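Local coordinates for protein aminoglycoside phosphotransferase (Mycobacterium smegmatis, PDB 6EF6) that phosphorylates (S)-1-amino-2-propanol in the aminoacetone utilization microcompartment, as a kinase of the aminoglycoside phosphotransferase-like family, at residues A[228-233]-A[250-256]; A[158-162]-A[261-265]; A[140-144]-A[234-239]. All blocks are in the same frame, centred on the assembly; numbering follows the deposited sequence. Where two conformers were deposited one is given.

Contact 1: A[228-233]-A[250-256]; sequences IHADLR and VIDFDDC. With NA (sodium ion), chain D; BEZ (benzoic acid), chain B.
His229 meets Ile251 and Phe253 where two loops with the sequence signatures of this kinase-like fold come together: residues 229-236 match the H-x-D-x-x-x-x-N Brenner motif, and Asp252, which binds the sodium, probably corresponds to the DFG aspartate of protein kinases. The direct polar link is His229 NE2 to Ile251 O, 2.9 Å with an N-H...O angle of 161°, the acceptor lying in the imidazole plane. At the other ring nitrogen, ND1 takes the backbone N of Asp231 at 3.0 Å, again close to the plane. Held at both nitrogens, the ring has its rotation fixed. With CG anti to the backbone N (chi1 178°), the imidazole swings toward 250-256 although its CB starts off away from it.

Aromatic and apolar contacts frame the same ring. The CD2 edge of His229 stands over the centre of the Phe253 face, an edge-to-face pair with centroids 4.4 Å apart and planes at 64°. Leu232 CD2 covers one imidazole face and also touches Val250 CG1 at 3.8 Å.

The metal joins the acidic side chains. Sodium is bound by Asp231 OD2 at 2.2 Å and Asp252 OD2 at 2.6 Å, and three waters also bind it; a magnesium ion probably uses this region during catalysis, as in related kinases. In the conformer described, Arg233 grips Asp231 side-on, NE to OD1 and NH2 to OD2, while Arg310 adds a second salt bridge to OD1. Asp255 bonds Tyr75 through OD1; its OD2 receives a water at 2.7 Å that also donates to Ala230 O.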
ATOM      1  N   ILE A 228       0.863   2.446   9.985  1.00 14.94           N
ATOM      2  CA  ILE A 228       1.463   2.734   8.682  1.00 14.77           C
ATOM      3  C   ILE A 228       0.432   2.612   7.545  1.00 14.15           C
ATOM      4  O   ILE A 228      -0.566   1.906   7.618  1.00 15.01           O
ATOM      5  CB  ILE A 228       2.683   1.834   8.373  1.00 14.46           C
ATOM      6  CG1 ILE A 228       2.320   0.347   8.426  1.00 14.72           C
ATOM      7  CG2 ILE A 228       3.833   2.152   9.299  1.00 16.65           C
ATOM      8  CD1 ILE A 228       3.366  -0.560   7.807  1.00 17.70           C
ATOM      9  N   HIS A 229       0.719   3.326   6.466  1.00 14.42           N
ATOM     10  CA  HIS A 229      -0.082   3.227   5.236  1.00 13.28           C
ATOM     11  C   HIS A 229       0.035   1.841   4.578  1.00 14.18           C
ATOM     12  O   HIS A 229      -0.973   1.256   4.191  1.00 15.14           O
ATOM     13  CB  HIS A 229       0.343   4.346   4.301  1.00 14.35           C
ATOM     14  CG  HIS A 229      -0.348   4.373   2.977  1.00 13.56           C
ATOM     15  ND1 HIS A 229      -0.123   3.424   1.992  1.00 14.05           N
ATOM     16  CD2 HIS A 229      -1.234   5.268   2.464  1.00 15.33           C
ATOM     17  CE1 HIS A 229      -0.828   3.765   0.926  1.00 15.05           C
ATOM     18  NE2 HIS A 229      -1.494   4.885   1.179  1.00 15.34           N
ATOM     19  N   ALA A 230       1.279   1.326   4.484  1.00 14.09           N
ATOM     20  CA  ALA A 230       1.581  -0.042   4.057  1.00 15.29           C
ATOM     21  C   ALA A 230       1.365  -0.282   2.577  1.00 15.97           C
ATOM     22  O   ALA A 230       1.483  -1.423   2.149  1.00 16.14           O
ATOM     23  CB  ALA A 230       0.887  -1.090   4.915  1.00 15.93           C
ATOM     24  N   ASP A 231       1.160   0.746   1.753  1.00 15.03           N
ATOM     25  CA  ASP A 231       1.132   0.595   0.288  1.00 13.82           C
ATOM     26  C   ASP A 231       1.624   1.866  -0.390  1.00 13.22           C
ATOM     27  O   ASP A 231       1.000   2.390  -1.324  1.00 15.08           O
ATOM     28  CB  ASP A 231      -0.217   0.114  -0.256  1.00 16.17           C
ATOM     29  CG  ASP A 231      -0.100  -0.436  -1.676  1.00 17.71           C
ATOM     30  OD1 ASP A 231       1.006  -0.777  -2.143  1.00 19.55           O
ATOM     31  OD2 ASP A 231      -1.166  -0.431  -2.347  1.00 19.73           O
ATOM     32  N   LEU A 232       2.771   2.360   0.060  1.00 14.18           N
ATOM     33  CA  LEU A 232       3.326   3.637  -0.410  1.00 15.90           C
ATOM     34  C   LEU A 232       4.227   3.462  -1.624  1.00 16.47           C
ATOM     35  O   LEU A 232       5.390   3.891  -1.673  1.00 17.76           O
ATOM     36  CB  LEU A 232       4.040   4.331   0.733  1.00 15.73           C
ATOM     37  CG  LEU A 232       3.113   4.928   1.805  1.00 14.27           C
ATOM     38  CD1 LEU A 232       3.919   5.405   3.025  1.00 14.38           C
ATOM     39  CD2 LEU A 232       2.263   6.047   1.244  1.00 16.80           C
ATOM     40  N   ARG A 233       3.622   2.845  -2.613  1.00 17.56           N
ATOM     41  CA  ARG A 233       4.151   2.786  -3.973  0.53 18.01           C
ATOM     42  C   ARG A 233       4.045   4.142  -4.648  1.00 18.87           C
ATOM     43  O   ARG A 233       3.140   4.922  -4.353  1.00 19.19           O
ATOM     44  CB  ARG A 233       3.284   1.852  -4.807  0.53 19.00           C
ATOM     45  CG  ARG A 233       3.442   0.453  -4.417  0.53 17.11           C
ATOM     46  CD  ARG A 233       2.627  -0.463  -5.302  0.53 20.87           C
ATOM     47  NE  ARG A 233       1.217  -0.503  -4.926  0.53 21.45           N
ATOM     48  CZ  ARG A 233       0.199  -0.066  -5.672  0.53 21.85           C
ATOM     49  NH1 ARG A 233       0.399   0.480  -6.864  0.53 28.48           N
ATOM     50  NH2 ARG A 233      -1.051  -0.159  -5.211  0.53 25.59           N
ATOM     51  N   VAL A 250      -1.726  11.525  -1.259  1.00 17.35           N
ATOM     52  CA  VAL A 250      -1.550  10.117  -0.954  1.00 16.49           C
ATOM     53  C   VAL A 250      -2.915   9.455  -0.966  1.00 17.39           C
ATOM     54  O   VAL A 250      -3.842   9.945  -0.306  1.00 19.09           O
ATOM     55  CB  VAL A 250      -0.907   9.938   0.429  1.00 17.41           C
ATOM     56  CG1 VAL A 250      -0.666   8.417   0.698  1.00 16.12           C
ATOM     57  CG2 VAL A 250       0.391  10.708   0.535  1.00 17.07           C
ATOM     58  N   ILE A 251      -3.064   8.405  -1.785  1.00 16.64           N
ATOM     59  CA  ILE A 251      -4.341   7.723  -1.914  1.00 18.09           C
ATOM     60  C   ILE A 251      -4.183   6.277  -1.421  1.00 16.83           C
ATOM     61  O   ILE A 251      -3.084   5.800  -1.095  1.00 16.13           O
ATOM     62  CB  ILE A 251      -4.874   7.771  -3.365  1.00 18.34           C
ATOM     63  CG1 ILE A 251      -3.971   7.002  -4.317  1.00 18.90           C
ATOM     64  CG2 ILE A 251      -5.066   9.216  -3.813  1.00 21.65           C
ATOM     65  CD1 ILE A 251      -4.668   6.568  -5.600  1.00 21.46           C
ATOM     66  N   ASP A 252      -5.301   5.546  -1.400  1.00 19.89           N
ATOM     67  CA  ASP A 252      -5.304   4.096  -1.204  1.00 18.98           C
ATOM     68  C   ASP A 252      -4.661   3.695   0.120  1.00 16.86           C
ATOM     69  O   ASP A 252      -3.714   2.911   0.175  1.00 16.91           O
ATOM     70  CB  ASP A 252      -4.635   3.373  -2.375  1.00 21.24           C
ATOM     71  CG  ASP A 252      -4.860   1.865  -2.340  1.00 25.92           C
ATOM     72  OD1 ASP A 252      -5.680   1.411  -1.527  1.00 24.49           O
ATOM     73  OD2 ASP A 252      -4.199   1.150  -3.125  1.00 26.98           O
ATOM     74  N   PHE A 253      -5.292   4.185   1.193  1.00 17.56           N
ATOM     75  CA  PHE A 253      -4.968   3.779   2.570  1.00 18.98           C
ATOM     76  C   PHE A 253      -5.597   2.423   2.938  1.00 19.65           C
ATOM     77  O   PHE A 253      -5.667   2.073   4.122  1.00 19.06           O
ATOM     78  CB  PHE A 253      -5.363   4.882   3.588  1.00 18.09           C
ATOM     79  CG  PHE A 253      -4.448   6.055   3.650  1.00 16.27           C
ATOM     80  CD1 PHE A 253      -4.424   7.029   2.638  1.00 17.93           C
ATOM     81  CD2 PHE A 253      -3.681   6.290   4.784  1.00 17.42           C
ATOM     82  CE1 PHE A 253      -3.605   8.138   2.731  1.00 16.89           C
ATOM     83  CE2 PHE A 253      -2.857   7.408   4.850  1.00 17.21           C
ATOM     84  CZ  PHE A 253      -2.815   8.328   3.850  1.00 16.81           C
ATOM     85  N   ASP A 254      -6.120   1.662   1.968  1.00 18.58           N
ATOM     86  CA  ASP A 254      -6.919   0.501   2.332  1.00 19.53           C
ATOM     87  C   ASP A 254      -6.106  -0.636   2.953  1.00 18.98           C
ATOM     88  O   ASP A 254      -6.730  -1.527   3.532  1.00 19.15           O
ATOM     89  CB  ASP A 254      -7.647  -0.013   1.086  1.00 21.99           C
ATOM     90  CG  ASP A 254      -8.714  -1.072   1.410  1.00 22.31           C
ATOM     91  OD1 ASP A 254      -9.606  -0.847   2.257  1.00 23.34           O
ATOM     92  OD2 ASP A 254      -8.693  -2.160   0.775  1.00 24.92           O
ATOM     93  N   ASP A 255      -4.796  -0.666   2.829  1.00 18.23           N
ATOM     94  CA  ASP A 255      -3.945  -1.642   3.515  1.00 17.70           C
ATOM     95  C   ASP A 255      -3.389  -1.112   4.821  1.00 18.60           C
ATOM     96  O   ASP A 255      -2.555  -1.748   5.440  1.00 17.65           O
ATOM     97  CB  ASP A 255      -2.801  -2.189   2.642  1.00 21.21           C
ATOM     98  CG  ASP A 255      -3.229  -3.214   1.645  1.00 25.15           C
ATOM     99  OD1 ASP A 255      -4.324  -3.774   1.782  1.00 23.83           O
ATOM    100  OD2 ASP A 255      -2.415  -3.398   0.688  1.00 23.27           O
ATOM    101  N   CYS A 256      -3.810   0.060   5.267  1.00 17.25           N
ATOM    102  CA  CYS A 256      -3.150   0.638   6.432  1.00 17.39           C
ATOM    103  C   CYS A 256      -3.409  -0.211   7.678  1.00 16.94           C
ATOM    104  O   CYS A 256      -4.403  -0.918   7.806  1.00 17.45           O
ATOM    105  CB  CYS A 256      -3.571   2.094   6.658  1.00 17.67           C
ATOM    106  SG  CYS A 256      -5.198   2.404   7.423  1.00 18.26           S
TER
HETATM  107 NA    NA D 403      -3.267  -1.131  -2.298  1.00 44.00          NA
HETATM  108  C   BEZ B 401      -8.600   4.905  -2.732  1.00 33.55           C
HETATM  109  O1  BEZ B 401      -8.524   4.910  -1.503  1.00 31.00           O
HETATM  110  O2  BEZ B 401      -8.644   3.803  -3.349  1.00 36.59           O
HETATM  111  C1  BEZ B 401      -8.631   6.214  -3.445  1.00 28.18           C
HETATM  112  C2  BEZ B 401      -8.308   6.288  -4.788  1.00 32.25           C
HETATM  113  C3  BEZ B 401      -8.347   7.518  -5.434  1.00 35.12           C
HETATM  114  C4  BEZ B 401      -8.693   8.663  -4.730  1.00 34.21           C
HETATM  115  C5  BEZ B 401      -9.019   8.582  -3.380  1.00 29.93           C
HETATM  116  C6  BEZ B 401      -8.976   7.360  -2.744  1.00 33.39           C
HETATM  117  O   HOH W   1      -2.797   1.162   2.067  1.00 17.04           O
HETATM  118  O   HOH W   2       0.277  -3.350   0.749  1.00 22.42           O
HETATM  119  O   HOH W   3      -3.519   1.824  -5.476  1.00 34.33           O
HETATM  120  O   HOH W   4      -3.790  -0.460  -0.260  1.00 24.42           O
HETATM  121  O   HOH W   5      -5.702  -1.335  -2.672  1.00 30.42           O
HETATM  122  O   HOH W   6      -3.047  -3.110  -1.896  1.00 45.09           O

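Contact 2: A[158-162]-A[261-265]; sequences HEHSQ and YFYDF
His158, on helix 147-163, and Tyr261, just ahead of helix 263-268, bring their CA atoms to 6.9 Å, the nearest backbone approach between the two segments, and both CB atoms point across the gap. The direct hydrogen bond between the segments runs from His158 NE2 to Asp264 OD2, 2.7 Å with an N-H...O angle of 159°. The carboxylate receives it on the anti lone pair, in the imidazole plane, and the two flat groups are nearly coplanar. Asp264 OD1 is engaged separately by the backbone N of Ala230, and His158 ND1 bonds the hydroxyl of Tyr289, so both ring nitrogens and both carboxylate oxygens are engaged.

Around the imidazole the packing is aromatic. Tyr261 CB sits over one face, 3.9 Å from the ring centroid, in a CH-pi contact, and the phenol then slides past in the opposite direction, turning its edge to that histidine at a plane angle of 54°. The edge of His158 in turn points at the face of Phe262, planes at 89°. Farther out, Gln162 CG lies 3.5 Å from Tyr261 OH, while the amide oxygen bonds Arg293. One water donates to both Ser161 OG, at 2.6 Å, and Tyr261 OH, at 2.8 Å; Ser161 OG also bonds Leu227 O.

An aromatic cluster built on a buried His-carboxylate bond thus joins two helices of the C-terminal lobe. Its aspartate, reaching the backbone N of Ala230 within the H-x-D sequence, recalls the helix-F aspartate that braces the catalytic loop in protein kinases.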
ATOM      1  N   HIS A 158       4.752   8.976   9.131  1.00 15.09           N
ATOM      2  CA  HIS A 158       5.260   8.369  10.334  1.00 15.99           C
ATOM      3  C   HIS A 158       5.197   9.337  11.506  1.00 16.69           C
ATOM      4  O   HIS A 158       4.852   8.951  12.639  1.00 17.44           O
ATOM      5  CB  HIS A 158       6.682   7.901  10.121  1.00 15.67           C
ATOM      6  CG  HIS A 158       6.790   6.773   9.168  1.00 14.65           C
ATOM      7  ND1 HIS A 158       8.007   6.255   8.797  1.00 15.29           N
ATOM      8  CD2 HIS A 158       5.850   6.009   8.574  1.00 14.41           C
ATOM      9  CE1 HIS A 158       7.822   5.250   7.971  1.00 14.67           C
ATOM     10  NE2 HIS A 158       6.524   5.071   7.803  1.00 15.21           N
ATOM     11  N   GLU A 159       5.572  10.592  11.289  1.00 16.66           N
ATOM     12  CA  GLU A 159       5.529  11.570  12.366  1.00 17.53           C
ATOM     13  C   GLU A 159       4.110  11.722  12.884  1.00 17.59           C
ATOM     14  O   GLU A 159       3.892  11.799  14.107  1.00 18.78           O
ATOM     15  CB  GLU A 159       6.053  12.891  11.823  1.00 20.62           C
ATOM     16  CG  GLU A 159       6.100  14.037  12.861  1.00 45.55           C
ATOM     17  CD  GLU A 159       6.256  15.400  12.214  1.00 64.31           C
ATOM     18  OE1 GLU A 159       7.400  15.899  12.123  1.00 69.82           O
ATOM     19  OE2 GLU A 159       5.232  15.967  11.778  1.00 68.34           O
ATOM     20  N   HIS A 160       3.119  11.832  11.991  1.00 18.79           N
ATOM     21  CA  HIS A 160       1.735  11.924  12.442  1.00 19.96           C
ATOM     22  C   HIS A 160       1.327  10.690  13.228  1.00 19.49           C
ATOM     23  O   HIS A 160       0.748  10.781  14.323  1.00 19.49           O
ATOM     24  CB  HIS A 160       0.765  12.156  11.298  1.00 19.56           C
ATOM     25  CG  HIS A 160      -0.626  12.305  11.791  1.00 20.02           C
ATOM     26  ND1 HIS A 160      -1.503  11.250  11.913  1.00 20.57           N
ATOM     27  CD2 HIS A 160      -1.238  13.367  12.368  1.00 21.01           C
ATOM     28  CE1 HIS A 160      -2.625  11.672  12.465  1.00 19.05           C
ATOM     29  NE2 HIS A 160      -2.482  12.954  12.782  1.00 22.80           N
ATOM     30  N   SER A 161       1.613   9.515  12.690  1.00 19.35           N
ATOM     31  CA  SER A 161       1.232   8.272  13.353  1.00 18.73           C
ATOM     32  C   SER A 161       1.824   8.182  14.763  1.00 21.32           C
ATOM     33  O   SER A 161       1.157   7.711  15.699  1.00 21.52           O
ATOM     34  CB  SER A 161       1.685   7.085  12.473  1.00 19.89           C
ATOM     35  OG  SER A 161       1.674   5.849  13.198  1.00 25.41           O
ATOM     36  N   GLN A 162       3.079   8.592  14.920  1.00 19.11           N
ATOM     37  CA  GLN A 162       3.743   8.528  16.220  1.00 22.02           C
ATOM     38  C   GLN A 162       3.131   9.453  17.249  1.00 25.24           C
ATOM     39  O   GLN A 162       3.247   9.185  18.454  1.00 30.09           O
ATOM     40  CB  GLN A 162       5.203   8.906  16.066  1.00 24.48           C
ATOM     41  CG  GLN A 162       5.983   7.812  15.368  1.00 37.84           C
ATOM     42  CD  GLN A 162       7.383   7.666  15.878  1.00 53.79           C
ATOM     43  OE1 GLN A 162       8.290   8.389  15.461  1.00 58.43           O
ATOM     44  NE2 GLN A 162       7.574   6.728  16.793  1.00 53.67           N
ATOM     45  N   TYR A 261       7.546   0.615  10.761  1.00 13.67           N
ATOM     46  CA  TYR A 261       7.581   1.865   9.997  1.00 13.68           C
ATOM     47  C   TYR A 261       8.347   1.713   8.683  1.00 14.09           C
ATOM     48  O   TYR A 261       7.895   2.170   7.626  1.00 14.09           O
ATOM     49  CB  TYR A 261       8.148   3.023  10.836  1.00 15.38           C
ATOM     50  CG  TYR A 261       7.229   3.452  11.951  1.00 16.78           C
ATOM     51  CD1 TYR A 261       5.980   3.952  11.697  1.00 19.03           C
ATOM     52  CD2 TYR A 261       7.588   3.297  13.256  1.00 17.30           C
ATOM     53  CE1 TYR A 261       5.123   4.334  12.752  1.00 20.63           C
ATOM     54  CE2 TYR A 261       6.760   3.660  14.306  1.00 20.61           C
ATOM     55  CZ  TYR A 261       5.505   4.154  14.021  1.00 19.77           C
ATOM     56  OH  TYR A 261       4.686   4.530  15.095  1.00 25.13           O
ATOM     57  N   PHE A 262       9.534   1.116   8.729  1.00 13.29           N
ATOM     58  CA  PHE A 262      10.356   1.029   7.527  1.00 13.57           C
ATOM     59  C   PHE A 262       9.924  -0.038   6.538  1.00 13.01           C
ATOM     60  O   PHE A 262      10.445  -0.077   5.411  1.00 13.88           O
ATOM     61  CB  PHE A 262      11.839   1.111   7.896  1.00 13.99           C
ATOM     62  CG  PHE A 262      12.156   2.465   8.450  1.00 14.42           C
ATOM     63  CD1 PHE A 262      12.175   3.546   7.568  1.00 14.93           C
ATOM     64  CD2 PHE A 262      12.338   2.720   9.776  1.00 15.96           C
ATOM     65  CE1 PHE A 262      12.380   4.825   8.029  1.00 15.65           C
ATOM     66  CE2 PHE A 262      12.516   4.011  10.236  1.00 18.01           C
ATOM     67  CZ  PHE A 262      12.544   5.041   9.362  1.00 15.30           C
ATOM     68  N   TYR A 263       8.918  -0.856   6.869  1.00 12.91           N
ATOM     69  CA  TYR A 263       8.284  -1.635   5.820  1.00 12.43           C
ATOM     70  C   TYR A 263       7.716  -0.727   4.744  1.00 12.57           C
ATOM     71  O   TYR A 263       7.660  -1.123   3.587  1.00 11.96           O
ATOM     72  CB  TYR A 263       7.205  -2.530   6.454  1.00 13.77           C
ATOM     73  CG  TYR A 263       6.339  -3.264   5.450  1.00 13.25           C
ATOM     74  CD1 TYR A 263       6.861  -4.187   4.542  1.00 13.42           C
ATOM     75  CD2 TYR A 263       4.989  -3.021   5.382  1.00 14.46           C
ATOM     76  CE1 TYR A 263       6.075  -4.816   3.613  1.00 13.50           C
ATOM     77  CE2 TYR A 263       4.164  -3.675   4.447  1.00 14.98           C
ATOM     78  CZ  TYR A 263       4.734  -4.559   3.574  1.00 13.22           C
ATOM     79  OH  TYR A 263       3.934  -5.195   2.656  1.00 15.57           O
ATOM     80  N   ASP A 264       7.313   0.505   5.079  1.00 12.94           N
ATOM     81  CA  ASP A 264       6.848   1.417   4.037  1.00 12.99           C
ATOM     82  C   ASP A 264       7.903   1.640   2.944  1.00 13.62           C
ATOM     83  O   ASP A 264       7.540   1.834   1.753  1.00 14.00           O
ATOM     84  CB  ASP A 264       6.426   2.757   4.643  1.00 13.01           C
ATOM     85  CG  ASP A 264       5.062   2.748   5.270  1.00 14.45           C
ATOM     86  OD1 ASP A 264       4.165   1.989   4.857  1.00 15.04           O
ATOM     87  OD2 ASP A 264       4.874   3.589   6.194  1.00 14.69           O
ATOM     88  N   PHE A 265       9.206   1.566   3.284  1.00 12.35           N
ATOM     89  CA  PHE A 265      10.212   1.661   2.223  1.00 13.53           C
ATOM     90  C   PHE A 265      10.162   0.457   1.273  1.00 11.63           C
ATOM     91  O   PHE A 265      10.297   0.587   0.041  1.00 13.54           O
ATOM     92  CB  PHE A 265      11.666   1.827   2.733  1.00 12.60           C
ATOM     93  CG  PHE A 265      12.635   1.804   1.603  1.00 13.98           C
ATOM     94  CD1 PHE A 265      12.637   2.839   0.676  1.00 15.03           C
ATOM     95  CD2 PHE A 265      13.523   0.741   1.458  1.00 15.19           C
ATOM     96  CE1 PHE A 265      13.459   2.799  -0.430  1.00 16.80           C
ATOM     97  CE2 PHE A 265      14.386   0.704   0.358  1.00 13.69           C
ATOM     98  CZ  PHE A 265      14.376   1.746  -0.569  1.00 15.89           C
TER
HETATM   99  O   HOH W   7       1.916   4.588  15.405  1.00 27.15           O

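Contact 3: A[140-144]-A[234-239]; sequences ESLTL and LANLLV
Glu140 O accepts a hydrogen bond of 3.0 Å from Val239 N (N-H...O angle 165°) and is also approached by Leu238 CA in a C-H...O contact at 3.4 Å. The reciprocal bond, Leu142 N to Leu237 O, is also 3.0 Å and runs nearly along the carbonyl direction. Between them Ser141 and Leu238 form a single antiparallel bridge, a non-hydrogen-bonded pair with CA atoms 4.1 Å apart. The Ser141 hydroxyl, placed between backbone N and carbonyl carbon (chi1 69°), bonds the carbonyl O of the next residue, Leu142.

Side chains line the bridge. Leu142 divides its two methyls: CD1 meets Leu237 CD2 at 3.6 Å, and CD2 meets Val239 CG1 at 3.7 Å, crossing that valine at about a right angle. The other valine branch, CG2, rests against Glu140 CG at 3.5 Å. At the far end Leu234 CD2 lies 3.8 Å from Leu142 CB. The Glu140 carboxylate is anchored by Ser242 through OE2, and a water donates to both OE1 and Val239 O.

Strand 237-239 pairs on one edge with 248-250, Leu238 bonding Thr249, so 140-142 lies along its other edge, attached by a single bridge. Leu234 and Leu237 also pack on helix 147-163, through Leu150, which the 140-144 loop precedes in the chain.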
ATOM      1  N   GLU A 140      -1.962  10.371 -13.164  1.00 25.37           N
ATOM      2  CA  GLU A 140      -0.606  10.880 -13.058  1.00 32.53           C
ATOM      3  C   GLU A 140      -0.141  10.788 -11.612  1.00 31.13           C
ATOM      4  O   GLU A 140      -0.809  11.285 -10.691  1.00 25.72           O
ATOM      5  CB  GLU A 140      -0.491  12.311 -13.574  1.00 40.34           C
ATOM      6  CG  GLU A 140       0.944  12.797 -13.668  1.00 67.14           C
ATOM      7  CD  GLU A 140       1.058  14.187 -14.274  1.00 88.24           C
ATOM      8  OE1 GLU A 140       0.035  14.715 -14.764  1.00 92.63           O
ATOM      9  OE2 GLU A 140       2.175  14.747 -14.257  1.00 94.98           O
ATOM     10  N   SER A 141       1.000  10.141 -11.428  1.00 25.89           N
ATOM     11  CA  SER A 141       1.570   9.897 -10.115  1.00 21.48           C
ATOM     12  C   SER A 141       3.052  10.266 -10.112  1.00 22.51           C
ATOM     13  O   SER A 141       3.644  10.610 -11.139  1.00 23.99           O
ATOM     14  CB  SER A 141       1.457   8.411  -9.743  1.00 24.10           C
ATOM     15  OG  SER A 141       2.319   7.594 -10.547  1.00 24.96           O
ATOM     16  N   LEU A 142       3.669  10.193  -8.936  1.00 21.64           N
ATOM     17  CA  LEU A 142       5.124  10.244  -8.877  1.00 23.46           C
ATOM     18  C   LEU A 142       5.740   9.154  -9.762  1.00 22.83           C
ATOM     19  O   LEU A 142       5.139   8.109 -10.023  1.00 21.45           O
ATOM     20  CB  LEU A 142       5.572  10.027  -7.431  1.00 21.77           C
ATOM     21  CG  LEU A 142       5.196  11.118  -6.419  1.00 21.40           C
ATOM     22  CD1 LEU A 142       5.844  10.836  -5.072  1.00 22.29           C
ATOM     23  CD2 LEU A 142       5.554  12.525  -6.899  1.00 24.14           C
ATOM     24  N   THR A 143       6.981   9.396 -10.200  1.00 20.02           N
ATOM     25  CA  THR A 143       7.706   8.520 -11.116  1.00 19.66           C
ATOM     26  C   THR A 143       8.999   8.069 -10.455  1.00 20.08           C
ATOM     27  O   THR A 143       9.315   8.435  -9.321  1.00 16.97           O
ATOM     28  CB  THR A 143       8.033   9.242 -12.435  1.00 20.60           C
ATOM     29  OG1 THR A 143       9.051  10.234 -12.208  1.00 24.47           O
ATOM     30  CG2 THR A 143       6.774   9.910 -13.041  1.00 28.29           C
ATOM     31  N   LEU A 144       9.783   7.317 -11.205  1.00 19.01           N
ATOM     32  CA  LEU A 144      11.071   6.870 -10.707  1.00 18.43           C
ATOM     33  C   LEU A 144      12.036   8.014 -10.418  1.00 17.01           C
ATOM     34  O   LEU A 144      13.070   7.772  -9.792  1.00 19.80           O
ATOM     35  CB  LEU A 144      11.708   5.877 -11.687  1.00 19.49           C
ATOM     36  CG  LEU A 144      10.898   4.634 -11.975  1.00 20.61           C
ATOM     37  CD1 LEU A 144      11.534   3.799 -13.082  1.00 25.57           C
ATOM     38  CD2 LEU A 144      10.763   3.751 -10.758  1.00 20.97           C
ATOM     39  N   LEU A 234       4.945   4.425  -5.611  1.00 18.23           N
ATOM     40  CA  LEU A 234       4.878   5.688  -6.324  1.00 18.61           C
ATOM     41  C   LEU A 234       3.498   5.930  -6.936  1.00 19.61           C
ATOM     42  O   LEU A 234       3.014   7.057  -6.969  1.00 20.31           O
ATOM     43  CB  LEU A 234       5.964   5.695  -7.405  1.00 19.83           C
ATOM     44  CG  LEU A 234       7.426   5.751  -6.939  1.00 17.10           C
ATOM     45  CD1 LEU A 234       8.358   5.258  -8.074  1.00 23.25           C
ATOM     46  CD2 LEU A 234       7.839   7.121  -6.522  1.00 21.14           C
ATOM     47  N   ALA A 235       2.866   4.857  -7.443  1.00 20.24           N
ATOM     48  CA  ALA A 235       1.574   4.980  -8.098  1.00 21.99           C
ATOM     49  C   ALA A 235       0.470   5.473  -7.177  1.00 18.21           C
ATOM     50  O   ALA A 235      -0.545   5.941  -7.673  1.00 20.37           O
ATOM     51  CB  ALA A 235       1.154   3.599  -8.630  1.00 22.72           C
ATOM     52  N   ASN A 236       0.654   5.373  -5.856  1.00 18.20           N
ATOM     53  CA  ASN A 236      -0.351   5.832  -4.895  1.00 19.52           C
ATOM     54  C   ASN A 236      -0.125   7.266  -4.425  1.00 17.51           C
ATOM     55  O   ASN A 236      -0.803   7.725  -3.484  1.00 18.54           O
ATOM     56  CB  ASN A 236      -0.416   4.873  -3.709  1.00 16.99           C
ATOM     57  CG  ASN A 236      -1.236   3.647  -4.024  1.00 19.13           C
ATOM     58  OD1 ASN A 236      -2.042   3.654  -4.959  1.00 22.23           O
ATOM     59  ND2 ASN A 236      -1.046   2.599  -3.281  1.00 19.63           N
ATOM     60  N   LEU A 237       0.778   8.026  -5.046  1.00 18.62           N
ATOM     61  CA  LEU A 237       0.934   9.452  -4.767  1.00 18.10           C
ATOM     62  C   LEU A 237       0.616  10.176  -6.062  1.00 20.33           C
ATOM     63  O   LEU A 237       1.450  10.267  -6.972  1.00 21.61           O
ATOM     64  CB  LEU A 237       2.338   9.762  -4.235  1.00 20.70           C
ATOM     65  CG  LEU A 237       2.502   9.537  -2.712  1.00 25.20           C
ATOM     66  CD1 LEU A 237       2.478   8.061  -2.348  1.00 23.29           C
ATOM     67  CD2 LEU A 237       3.768  10.200  -2.196  1.00 23.23           C
ATOM     68  N   LEU A 238      -0.609  10.638  -6.136  1.00 19.32           N
ATOM     69  CA  LEU A 238      -1.130  11.307  -7.319  1.00 20.26           C
ATOM     70  C   LEU A 238      -0.711  12.772  -7.343  1.00 20.99           C
ATOM     71  O   LEU A 238      -0.632  13.430  -6.309  1.00 24.17           O
ATOM     72  CB  LEU A 238      -2.667  11.217  -7.413  1.00 21.63           C
ATOM     73  CG  LEU A 238      -3.197   9.784  -7.510  1.00 22.27           C
ATOM     74  CD1 LEU A 238      -4.688   9.851  -7.877  1.00 27.28           C
ATOM     75  CD2 LEU A 238      -2.457   8.894  -8.491  1.00 23.41           C
ATOM     76  N   VAL A 239      -0.440  13.304  -8.538  1.00 22.16           N
ATOM     77  CA  VAL A 239       0.067  14.670  -8.656  1.00 26.52           C
ATOM     78  C   VAL A 239      -0.767  15.483  -9.625  1.00 32.63           C
ATOM     79  O   VAL A 239      -1.311  14.957 -10.592  1.00 30.94           O
ATOM     80  CB  VAL A 239       1.540  14.715  -9.102  1.00 26.72           C
ATOM     81  CG1 VAL A 239       2.390  14.035  -8.113  1.00 27.14           C
ATOM     82  CG2 VAL A 239       1.691  14.068 -10.463  1.00 30.19           C
TER
HETATM   83  O   HOH W   8      -1.914  15.730 -13.210  1.00 37.95           O

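How the contacts relate
Contacts 1 and 2 are buried, contact 1 near the centre of the chain, whereas contact 3 lies nearer the surface and is only partly buried. The chemistry shifts accordingly: contact 1 combines a histidine bond and ring pair with a metal and ordered waters, contact 2 sets a histidine-carboxylate bond within aromatic rings, and contact 3 relies on backbone pairing and aliphatic methyls. Segments 228-233 and 234-239 are continuous, and Asn236 ties contact 3 to contact 1 through Asp231 O and Ile251 N. Ile228 and Leu232 pack on Asp264 of contact 2. Helix 147-163, which carries 158-162, also receives side chains from contacts 1 and 3. Contacts 2 and 3 stay about 8 Å apart at their nearest atoms.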